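Local coordinates for protein probable AP endonuclease (African swine fever virus, PDB 6KI3) that binds three zinc ions and probably repairs viral DNA by cutting the backbone on the 5' side of abasic sites, at residues A[78-84]-A[114-120]; A[142-148]-A[178-184]; A[239-243]-A[292-296]. All blocks are in the same frame, centred on the assembly; numbering follows the deposited sequence.

Contact 1 (A[78-84]-A[114-120]); sequences LWVVAHG and IKGLVLH. With ZN (zinc ion), chain K; nucleotides of chain C.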
loop_
_atom_site.group_PDB
_atom_site.type_symbol
_atom_site.label_atom_id
_atom_site.label_comp_id
_atom_site.label_asym_id
_atom_site.label_seq_id
_atom_site.Cartn_x
_atom_site.Cartn_y
_atom_site.Cartn_z
ATOM N N LEU A 78 -6.793 0.839 14.779
ATOM C CA LEU A 78 -5.824 0.867 13.693
ATOM C C LEU A 78 -6.481 0.492 12.373
ATOM O O LEU A 78 -7.304 -0.426 12.313
ATOM C CB LEU A 78 -4.665 -0.088 13.982
ATOM C CG LEU A 78 -3.541 0.431 14.877
ATOM C CD1 LEU A 78 -2.566 -0.688 15.207
ATOM C CD2 LEU A 78 -2.819 1.584 14.200
ATOM N N TRP A 79 -6.112 1.209 11.314
ATOM C CA TRP A 79 -6.516 0.851 9.957
ATOM C C TRP A 79 -5.411 -0.021 9.376
ATOM O O TRP A 79 -4.401 0.482 8.882
ATOM C CB TRP A 79 -6.754 2.094 9.108
ATOM C CG TRP A 79 -7.471 1.812 7.822
ATOM C CD1 TRP A 79 -8.812 1.926 7.591
ATOM C CD2 TRP A 79 -6.891 1.363 6.590
ATOM N NE1 TRP A 79 -9.101 1.580 6.294
ATOM C CE2 TRP A 79 -7.939 1.229 5.658
ATOM C CE3 TRP A 79 -5.587 1.063 6.183
ATOM C CZ2 TRP A 79 -7.725 0.807 4.348
ATOM C CZ3 TRP A 79 -5.376 0.645 4.883
ATOM C CH2 TRP A 79 -6.439 0.521 3.980
ATOM N N VAL A 80 -5.595 -1.333 9.445
ATOM C CA VAL A 80 -4.587 -2.287 9.001
ATOM C C VAL A 80 -5.007 -2.865 7.658
ATOM O O VAL A 80 -6.172 -3.232 7.461
ATOM C CB VAL A 80 -4.379 -3.401 10.044
ATOM C CG1 VAL A 80 -3.232 -4.310 9.629
ATOM C CG2 VAL A 80 -4.120 -2.796 11.416
ATOM N N VAL A 81 -4.060 -2.933 6.730
ATOM C CA VAL A 81 -4.270 -3.565 5.436
ATOM C C VAL A 81 -3.254 -4.689 5.294
ATOM O O VAL A 81 -2.125 -4.600 5.787
ATOM C CB VAL A 81 -4.158 -2.553 4.270
ATOM C CG1 VAL A 81 -2.741 -2.001 4.156
ATOM C CG2 VAL A 81 -4.608 -3.181 2.957
ATOM N N ALA A 82 -3.674 -5.767 4.644
ATOM C CA ALA A 82 -2.805 -6.904 4.382
ATOM C C ALA A 82 -2.296 -6.820 2.951
ATOM O O ALA A 82 -3.068 -6.549 2.027
ATOM C CB ALA A 82 -3.544 -8.225 4.607
ATOM N N HIS A 83 -0.997 -7.033 2.772
ATOM C CA HIS A 83 -0.423 -7.124 1.439
ATOM C C HIS A 83 -0.465 -8.577 0.991
ATOM O O HIS A 83 -0.027 -9.471 1.722
ATOM C CB HIS A 83 1.011 -6.595 1.417
ATOM C CG HIS A 83 1.534 -6.326 0.040
ATOM N ND1 HIS A 83 1.579 -7.292 -0.943
ATOM C CD2 HIS A 83 2.037 -5.200 -0.520
ATOM C CE1 HIS A 83 2.084 -6.772 -2.047
ATOM N NE2 HIS A 83 2.371 -5.504 -1.817
ATOM N N GLY A 84 -1.014 -8.811 -0.197
ATOM C CA GLY A 84 -1.082 -10.157 -0.717
ATOM C C GLY A 84 0.286 -10.705 -1.067
ATOM O O GLY A 84 1.272 -9.977 -1.197
ATOM N N ILE A 114 -8.969 -6.726 9.402
ATOM C CA ILE A 114 -8.106 -6.044 8.445
ATOM C C ILE A 114 -8.968 -5.476 7.326
ATOM O O ILE A 114 -9.859 -6.158 6.803
ATOM C CB ILE A 114 -7.028 -7.000 7.908
ATOM C CG1 ILE A 114 -5.937 -7.200 8.963
ATOM C CG2 ILE A 114 -6.431 -6.477 6.611
ATOM C CD1 ILE A 114 -4.860 -8.176 8.557
ATOM N N LYS A 115 -8.706 -4.221 6.957
ATOM C CA LYS A 115 -9.603 -3.484 6.077
ATOM C C LYS A 115 -9.490 -3.887 4.611
ATOM O O LYS A 115 -10.457 -3.704 3.863
ATOM C CB LYS A 115 -9.343 -1.982 6.208
ATOM C CG LYS A 115 -9.340 -1.475 7.641
ATOM C CD LYS A 115 -10.739 -1.459 8.238
ATOM C CE LYS A 115 -10.731 -0.848 9.632
ATOM N NZ LYS A 115 -12.099 -0.710 10.202
ATOM N N GLY A 116 -8.353 -4.417 4.175
ATOM C CA GLY A 116 -8.229 -4.718 2.761
ATOM C C GLY A 116 -7.058 -5.627 2.465
ATOM O O GLY A 116 -6.283 -5.997 3.351
ATOM N N LEU A 117 -6.944 -5.982 1.185
ATOM C CA LEU A 117 -5.870 -6.828 0.682
ATOM C C LEU A 117 -5.312 -6.214 -0.593
ATOM O O LEU A 117 -6.063 -5.951 -1.538
ATOM C CB LEU A 117 -6.361 -8.254 0.409
ATOM C CG LEU A 117 -5.291 -9.281 0.036
ATOM C CD1 LEU A 117 -4.429 -9.626 1.241
ATOM C CD2 LEU A 117 -5.922 -10.534 -0.554
ATOM N N VAL A 118 -4.001 -5.991 -0.619
ATOM C CA VAL A 118 -3.339 -5.376 -1.763
ATOM C C VAL A 118 -2.897 -6.464 -2.731
ATOM O O VAL A 118 -2.189 -7.403 -2.346
ATOM C CB VAL A 118 -2.141 -4.524 -1.314
ATOM C CG1 VAL A 118 -1.462 -3.889 -2.521
ATOM C CG2 VAL A 118 -2.585 -3.459 -0.323
ATOM N N LEU A 119 -3.314 -6.340 -3.987
ATOM C CA LEU A 119 -2.860 -7.208 -5.061
ATOM C C LEU A 119 -2.162 -6.370 -6.122
ATOM O O LEU A 119 -2.528 -5.216 -6.365
ATOM C CB LEU A 119 -4.022 -7.990 -5.692
ATOM C CG LEU A 119 -4.792 -8.942 -4.773
ATOM C CD1 LEU A 119 -5.761 -9.803 -5.571
ATOM C CD2 LEU A 119 -3.835 -9.806 -3.968
ATOM N N HIS A 120 -1.149 -6.959 -6.752
ATOM C CA HIS A 120 -0.352 -6.259 -7.749
ATOM C C HIS A 120 -0.985 -6.396 -9.126
ATOM O O HIS A 120 -1.269 -7.509 -9.579
ATOM C CB HIS A 120 1.077 -6.798 -7.773
ATOM C CG HIS A 120 1.914 -6.331 -6.626
ATOM N ND1 HIS A 120 3.238 -6.680 -6.478
ATOM C CD2 HIS A 120 1.614 -5.537 -5.571
ATOM C CE1 HIS A 120 3.718 -6.124 -5.381
ATOM N NE2 HIS A 120 2.752 -5.424 -4.812
HETATM ZN ZN ZN K . 3.042 -4.012 -3.235
ATOM O "O5'" 3DR C 1 6.689 -3.353 -1.850
ATOM P P 3DR C 1 6.126 -3.228 -3.352
ATOM O OP1 3DR C 1 5.038 -4.271 -3.418
ATOM O OP2 3DR C 1 5.638 -1.804 -3.422
ATOM O OP3 3DR C 1 7.319 -3.534 -4.225
ATOM C "C2'" 3DR C 1 6.765 -5.159 2.173
ATOM C "C5'" 3DR C 1 6.873 -4.624 -1.231
ATOM C "C4'" 3DR C 1 7.656 -4.416 0.058
ATOM O "O4'" 3DR C 1 7.118 -3.291 0.754
ATOM C "C1'" 3DR C 1 6.772 -3.639 2.096
ATOM C "C3'" 3DR C 1 7.575 -5.620 0.979
ATOM O "O3'" 3DR C 1 8.890 -5.957 1.422
#
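H83 and H120 turn their imidazoles onto one zinc ion by different torsions: the H83 ring swings anti to its amide nitrogen (chi1 -165°), whereas that of H120 lies anti to its carbonyl carbon (chi1 -76°). The two planes end at 83° to each other, an oblique meeting of the rings. H83 NE2 lies 2.2 Å from the metal and H120 NE2 2.1 Å, and the phosphate oxygen OP1 of the abasic-site analogue of chain C comes to 2.0 Å; E147 completes this site. The other ring nitrogen of H83, ND1, donates to G84 O over 2.7 Å, on a carbonyl lone pair and in the ring plane, which, with the metal bond, helps to fix the rotation of the imidazole. Behind the site the strands run parallel. Their bonds begin with K115 N to V80 O at 2.8 Å and continue through A82 and V118 to G84. V81 CG2 meets V118 CG2 at 3.9 Å on the side of the sheet that carries H83, while the A82 methyl packs on L117 CD1 at 3.8 Å on the other, toward helix 96-112. At the start of the pair, K115 lays CG over the W79 five-membered ring, 3.4 Å from its centroid, a CH-pi contact. This is a beta-alpha-beta crossover of a TIM barrel, with metal ligands at the C-terminal ends of its strands, as in endonuclease IV.

Contact 2 (A[142-148]-A[178-184]); sequences VVIYLET and QIGLCID. With ZN (zinc ion), chain J; ZN (zinc ion), chain K; nucleotides of chain C.
C182 O is gripped by two residues at the end of the adjacent strand, E147 and T148 just beyond it: T148 N donates to it over 2.9 Å, and the CA hydrogen of E147 points at it with CA 3.2 Å away. The T148 hydroxyl sits between backbone N and carbonyl carbon (chi1 57°), where OG1 accepts D184 N at 3.0 Å and ties down the next metal ligand. E147, fully extended, is the carboxylate bridging two zinc ions, OE1 binding the chain J ion and OE2 the chain K ion, each at 2.1 Å. D184 OD2 joins OE1 on the chain J ion, also at 2.1 Å, the two carboxylates nearly coplanar, 3° apart; H223, E276 and the phosphate oxygen OP2 of the chain C abasic-site analogue complete that site. D184 OD1 accepts a bond from N225 and weakly caps A186 N at the start of helix 185-190. Farther back, G180 N gives I144 O a bond of 2.7 Å. With no side chain on G180, V143 CG1 and the Y145 ring can come close to its backbone; V143 CG1 covers one ring face, and L181 O approaches the edge at CD1, 3.6 Å away. In this beta-alpha-beta crossover of the TIM barrel, helix 161-174 joins the parallel strands, its F168 and I171 covering I179, L146 and L181, while Y145 and C182 meet M221 of strand 220-227 and strand 116-120 pairs with the far edge of 143-147.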
loop_
_atom_site.group_PDB
_atom_site.type_symbol
_atom_site.label_atom_id
_atom_site.label_comp_id
_atom_site.label_asym_id
_atom_site.label_seq_id
_atom_site.Cartn_x
_atom_site.Cartn_y
_atom_site.Cartn_z
ATOM N N VAL A 142 -13.978 -6.035 3.361
ATOM C CA VAL A 142 -12.592 -6.107 2.916
ATOM C C VAL A 142 -12.528 -5.657 1.464
ATOM O O VAL A 142 -13.241 -6.195 0.610
ATOM C CB VAL A 142 -12.014 -7.525 3.076
ATOM C CG1 VAL A 142 -10.570 -7.566 2.600
ATOM C CG2 VAL A 142 -12.116 -7.979 4.524
ATOM N N VAL A 143 -11.669 -4.678 1.188
ATOM C CA VAL A 143 -11.526 -4.095 -0.142
ATOM C C VAL A 143 -10.251 -4.626 -0.781
ATOM O O VAL A 143 -9.180 -4.601 -0.163
ATOM C CB VAL A 143 -11.502 -2.559 -0.072
ATOM C CG1 VAL A 143 -11.135 -1.968 -1.426
ATOM C CG2 VAL A 143 -12.844 -2.028 0.402
ATOM N N ILE A 144 -10.362 -5.104 -2.016
ATOM C CA ILE A 144 -9.186 -5.481 -2.795
ATOM C C ILE A 144 -8.596 -4.204 -3.386
ATOM O O ILE A 144 -9.219 -3.554 -4.229
ATOM C CB ILE A 144 -9.532 -6.493 -3.893
ATOM C CG1 ILE A 144 -10.097 -7.777 -3.282
ATOM C CG2 ILE A 144 -8.304 -6.800 -4.735
ATOM C CD1 ILE A 144 -10.376 -8.862 -4.301
ATOM N N TYR A 145 -7.398 -3.836 -2.936
ATOM C CA TYR A 145 -6.708 -2.644 -3.418
ATOM C C TYR A 145 -5.748 -3.050 -4.530
ATOM O O TYR A 145 -4.766 -3.757 -4.284
ATOM C CB TYR A 145 -5.962 -1.944 -2.283
ATOM C CG TYR A 145 -6.859 -1.206 -1.317
ATOM C CD1 TYR A 145 -7.317 0.073 -1.604
ATOM C CD2 TYR A 145 -7.240 -1.783 -0.112
ATOM C CE1 TYR A 145 -8.134 0.755 -0.725
ATOM C CE2 TYR A 145 -8.058 -1.107 0.777
ATOM C CZ TYR A 145 -8.501 0.161 0.465
ATOM O OH TYR A 145 -9.314 0.839 1.343
ATOM N N LEU A 146 -6.031 -2.602 -5.751
ATOM C CA LEU A 146 -5.159 -2.878 -6.885
ATOM C C LEU A 146 -4.024 -1.860 -6.904
ATOM O O LEU A 146 -4.267 -0.652 -6.997
ATOM C CB LEU A 146 -5.950 -2.837 -8.191
ATOM C CG LEU A 146 -7.125 -3.813 -8.279
ATOM C CD1 LEU A 146 -7.779 -3.746 -9.650
ATOM C CD2 LEU A 146 -6.672 -5.230 -7.964
ATOM N N GLU A 147 -2.789 -2.347 -6.813
ATOM C CA GLU A 147 -1.628 -1.477 -6.690
ATOM C C GLU A 147 -1.059 -1.132 -8.059
ATOM O O GLU A 147 -1.009 -1.977 -8.958
ATOM C CB GLU A 147 -0.549 -2.136 -5.828
ATOM C CG GLU A 147 0.672 -1.258 -5.592
ATOM C CD GLU A 147 1.672 -1.881 -4.639
ATOM O OE1 GLU A 147 2.753 -1.289 -4.445
ATOM O OE2 GLU A 147 1.379 -2.959 -4.081
ATOM N N THR A 148 -0.637 0.118 -8.209
ATOM C CA THR A 148 0.050 0.556 -9.415
ATOM C C THR A 148 1.356 -0.216 -9.568
ATOM O O THR A 148 2.212 -0.152 -8.672
ATOM C CB THR A 148 0.329 2.057 -9.359
ATOM O OG1 THR A 148 1.089 2.358 -8.182
ATOM C CG2 THR A 148 -0.975 2.843 -9.327
ATOM N N GLN A 178 -16.443 -3.745 -3.958
ATOM C CA GLN A 178 -15.310 -3.800 -3.064
ATOM C C GLN A 178 -13.938 -3.825 -3.693
ATOM O O GLN A 178 -13.090 -4.579 -3.292
ATOM C CB GLN A 178 -15.496 -4.962 -2.110
ATOM C CG GLN A 178 -16.901 -5.017 -1.585
ATOM C CD GLN A 178 -16.960 -5.450 -0.167
ATOM O OE1 GLN A 178 -17.361 -4.696 0.692
ATOM N NE2 GLN A 178 -16.556 -6.654 0.093
ATOM N N ILE A 179 -13.760 -2.991 -4.694
ATOM C CA ILE A 179 -12.486 -2.856 -5.387
ATOM C C ILE A 179 -11.952 -1.457 -5.121
ATOM O O ILE A 179 -12.698 -0.474 -5.211
ATOM C CB ILE A 179 -12.632 -3.119 -6.895
ATOM C CG1 ILE A 179 -13.209 -4.514 -7.137
ATOM C CG2 ILE A 179 -11.288 -2.971 -7.596
ATOM C CD1 ILE A 179 -12.272 -5.639 -6.750
ATOM N N GLY A 180 -10.667 -1.370 -4.777
ATOM C CA GLY A 180 -10.027 -0.101 -4.509
ATOM C C GLY A 180 -8.747 0.049 -5.314
ATOM O O GLY A 180 -8.355 -0.841 -6.071
ATOM N N LEU A 181 -8.109 1.202 -5.127
ATOM C CA LEU A 181 -6.874 1.546 -5.816
ATOM C C LEU A 181 -5.793 1.851 -4.792
ATOM O O LEU A 181 -6.035 2.585 -3.828
ATOM C CB LEU A 181 -7.078 2.749 -6.743
ATOM C CG LEU A 181 -5.815 3.413 -7.295
ATOM C CD1 LEU A 181 -5.086 2.482 -8.249
ATOM C CD2 LEU A 181 -6.151 4.732 -7.977
ATOM N N CYS A 182 -4.609 1.283 -4.999
ATOM C CA CYS A 182 -3.433 1.585 -4.193
ATOM C C CYS A 182 -2.404 2.263 -5.085
ATOM O O CYS A 182 -1.930 1.666 -6.058
ATOM C CB CYS A 182 -2.851 0.321 -3.560
ATOM S SG CYS A 182 -1.410 0.629 -2.513
ATOM N N ILE A 183 -2.067 3.505 -4.760
ATOM C CA ILE A 183 -1.134 4.301 -5.547
ATOM C C ILE A 183 0.223 4.242 -4.859
ATOM O O ILE A 183 0.421 4.846 -3.798
ATOM C CB ILE A 183 -1.620 5.747 -5.705
ATOM C CG1 ILE A 183 -2.950 5.778 -6.459
ATOM C CG2 ILE A 183 -0.579 6.586 -6.430
ATOM C CD1 ILE A 183 -3.564 7.155 -6.544
ATOM N N ASP A 184 1.159 3.509 -5.456
ATOM C CA ASP A 184 2.534 3.442 -4.977
ATOM C C ASP A 184 3.346 4.461 -5.771
ATOM O O ASP A 184 3.556 4.293 -6.977
ATOM C CB ASP A 184 3.100 2.031 -5.127
ATOM C CG ASP A 184 4.371 1.821 -4.325
ATOM O OD1 ASP A 184 5.261 2.696 -4.366
ATOM O OD2 ASP A 184 4.478 0.779 -3.643
HETATM ZN ZN ZN J . 3.855 -0.981 -2.631
HETATM ZN ZN ZN K . 3.042 -4.012 -3.235
ATOM O "O5'" 3DR C 1 6.689 -3.353 -1.850
ATOM P P 3DR C 1 6.126 -3.228 -3.352
ATOM O OP1 3DR C 1 5.038 -4.271 -3.418
ATOM O OP2 3DR C 1 5.638 -1.804 -3.422
ATOM O OP3 3DR C 1 7.319 -3.534 -4.225
ATOM C "C2'" 3DR C 1 6.765 -5.159 2.173
ATOM C "C5'" 3DR C 1 6.873 -4.624 -1.231
ATOM C "C4'" 3DR C 1 7.656 -4.416 0.058
ATOM O "O4'" 3DR C 1 7.118 -3.291 0.754
ATOM C "C1'" 3DR C 1 6.772 -3.639 2.096
ATOM C "C3'" 3DR C 1 7.575 -5.620 0.979
ATOM O "O3'" 3DR C 1 8.890 -5.957 1.422
#

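Contact 3 (A[239-243]-A[292-296]); sequences ASLFE and EFTTL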
loop_
_atom_site.group_PDB
_atom_site.type_symbol
_atom_site.label_atom_id
_atom_site.label_comp_id
_atom_site.label_asym_id
_atom_site.label_seq_id
_atom_site.Cartn_x
_atom_site.Cartn_y
_atom_site.Cartn_z
ATOM N N ALA A 239 13.043 3.862 -1.317
ATOM C CA ALA A 239 13.939 4.721 -0.560
ATOM C C ALA A 239 13.113 5.625 0.343
ATOM O O ALA A 239 11.921 5.847 0.111
ATOM C CB ALA A 239 14.838 5.551 -1.483
ATOM N N SER A 240 13.762 6.146 1.380
ATOM C CA SER A 240 13.088 7.040 2.310
ATOM C C SER A 240 12.741 8.360 1.632
ATOM O O SER A 240 13.412 8.800 0.694
ATOM C CB SER A 240 13.964 7.295 3.537
ATOM O OG SER A 240 14.040 6.143 4.358
ATOM N N LEU A 241 11.675 8.993 2.122
ATOM C CA LEU A 241 11.202 10.242 1.538
ATOM C C LEU A 241 12.297 11.301 1.583
ATOM O O LEU A 241 12.976 11.468 2.601
ATOM C CB LEU A 241 9.959 10.733 2.281
ATOM C CG LEU A 241 8.803 9.736 2.419
ATOM C CD1 LEU A 241 7.638 10.364 3.172
ATOM C CD2 LEU A 241 8.357 9.218 1.058
ATOM N N PHE A 242 12.468 12.008 0.464
ATOM C CA PHE A 242 13.487 13.042 0.287
ATOM C C PHE A 242 14.905 12.483 0.347
ATOM O O PHE A 242 15.864 13.237 0.542
ATOM C CB PHE A 242 13.329 14.176 1.307
ATOM C CG PHE A 242 11.955 14.774 1.341
ATOM C CD1 PHE A 242 11.596 15.763 0.441
ATOM C CD2 PHE A 242 11.026 14.355 2.277
ATOM C CE1 PHE A 242 10.332 16.320 0.469
ATOM C CE2 PHE A 242 9.761 14.907 2.313
ATOM C CZ PHE A 242 9.412 15.891 1.408
ATOM N N GLU A 243 15.062 11.169 0.187
ATOM C CA GLU A 243 16.377 10.544 0.136
ATOM C C GLU A 243 16.572 9.725 -1.132
ATOM O O GLU A 243 17.579 9.016 -1.255
ATOM C CB GLU A 243 16.604 9.669 1.375
ATOM C CG GLU A 243 16.403 10.404 2.696
ATOM C CD GLU A 243 16.954 9.642 3.888
ATOM O OE1 GLU A 243 17.291 10.289 4.903
ATOM O OE2 GLU A 243 17.056 8.398 3.812
ATOM N N GLU A 292 11.494 10.254 8.571
ATOM C CA GLU A 292 10.398 10.406 7.621
ATOM C C GLU A 292 9.118 10.872 8.307
ATOM O O GLU A 292 8.356 11.660 7.735
ATOM C CB GLU A 292 10.159 9.092 6.879
ATOM C CG GLU A 292 11.297 8.683 5.961
ATOM C CD GLU A 292 11.010 7.394 5.217
ATOM O OE1 GLU A 292 11.549 6.342 5.618
ATOM O OE2 GLU A 292 10.246 7.432 4.230
ATOM N N PHE A 293 8.861 10.401 9.529
ATOM C CA PHE A 293 7.608 10.745 10.191
ATOM C C PHE A 293 7.666 12.105 10.875
ATOM O O PHE A 293 6.628 12.759 11.026
ATOM C CB PHE A 293 7.218 9.653 11.189
ATOM C CG PHE A 293 6.667 8.414 10.539
ATOM C CD1 PHE A 293 5.430 8.436 9.916
ATOM C CD2 PHE A 293 7.383 7.229 10.549
ATOM C CE1 PHE A 293 4.919 7.302 9.313
ATOM C CE2 PHE A 293 6.878 6.091 9.949
ATOM C CZ PHE A 293 5.644 6.128 9.331
ATOM N N THR A 294 8.853 12.551 11.295
ATOM C CA THR A 294 8.983 13.925 11.773
ATOM C C THR A 294 8.813 14.916 10.629
ATOM O O THR A 294 8.191 15.970 10.799
ATOM C CB THR A 294 10.332 14.127 12.465
ATOM O OG1 THR A 294 11.381 13.603 11.641
ATOM C CG2 THR A 294 10.351 13.432 13.821
ATOM N N THR A 295 9.361 14.592 9.454
ATOM C CA THR A 295 9.123 15.417 8.275
ATOM C C THR A 295 7.651 15.391 7.882
ATOM O O THR A 295 7.082 16.421 7.501
ATOM C CB THR A 295 9.998 14.943 7.113
ATOM O OG1 THR A 295 11.379 15.025 7.490
ATOM C CG2 THR A 295 9.765 15.802 5.877
ATOM N N LEU A 296 7.017 14.218 7.969
ATOM C CA LEU A 296 5.579 14.139 7.738
ATOM C C LEU A 296 4.815 14.976 8.755
ATOM O O LEU A 296 3.861 15.677 8.400
ATOM C CB LEU A 296 5.117 12.683 7.784
ATOM C CG LEU A 296 5.184 11.898 6.473
ATOM C CD1 LEU A 296 4.923 10.422 6.722
ATOM C CD2 LEU A 296 4.187 12.457 5.471
#
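The carboxylate of E292 is met on a single face by both of its partners from the turn: S240 OG and L241 N approach from the same side, each well above the plane. S240 OG donates to OE1 over 2.8 Å, and L241 N donates to OE2 over 3.0 Å along a nearly straight N-H line (167°). One oxygen thus takes a hydroxyl and the other an amide, so the group is held at both ends; L241 CG also presses on OE2 at 3.3 Å. The glutamate chain runs straight out from the helix to deliver its head group, and R277 forms a salt bridge with OE2, which would help to stabilise the negative charge in these buried surroundings. The other flat group, the F242 ring, meets the helix through CE2, which lies 3.7 Å from T295 CG2. Because that methyl is anti to the amide nitrogen of T295, it faces the loop, while OG1 turns back to A291 O. The chain at 240-243 makes a type II beta turn, closed by E243 N to S240 O at 2.9 Å, with F242 at positive phi (65°). L241 leads its side chain toward the helix, its CD1 touching L296 CG rather loosely at 4.4 Å. The contact joins the loop after strand 238-239 to the C-terminal helix 282-300, with L259 of helix 258-269 against L241 and F242, and L275 of strand 272-275 against E292 and L296.

Overall arrangement
Contacts 1 and 2 are neighbouring parts of one barrel wall: strands 116-120 and 143-147 pair directly, with L117 O and L119 O taking the amides of Y145 and E147. Both lie deep in the chain, rest on parallel backbone bonding, and end at zinc; the chain K ion draws ligands from each, contact 1 giving imidazoles and contact 2 a carboxylate. Contact 3 is also largely buried but lies toward the outside of the barrel, its centre about 22 Å and 23 Å from the centres of the other two, and touches neither. It shares none of their strands, and its carboxylate receives a hydroxyl, an amide and an arginine instead of metal, joining a turn to the C-terminal helix.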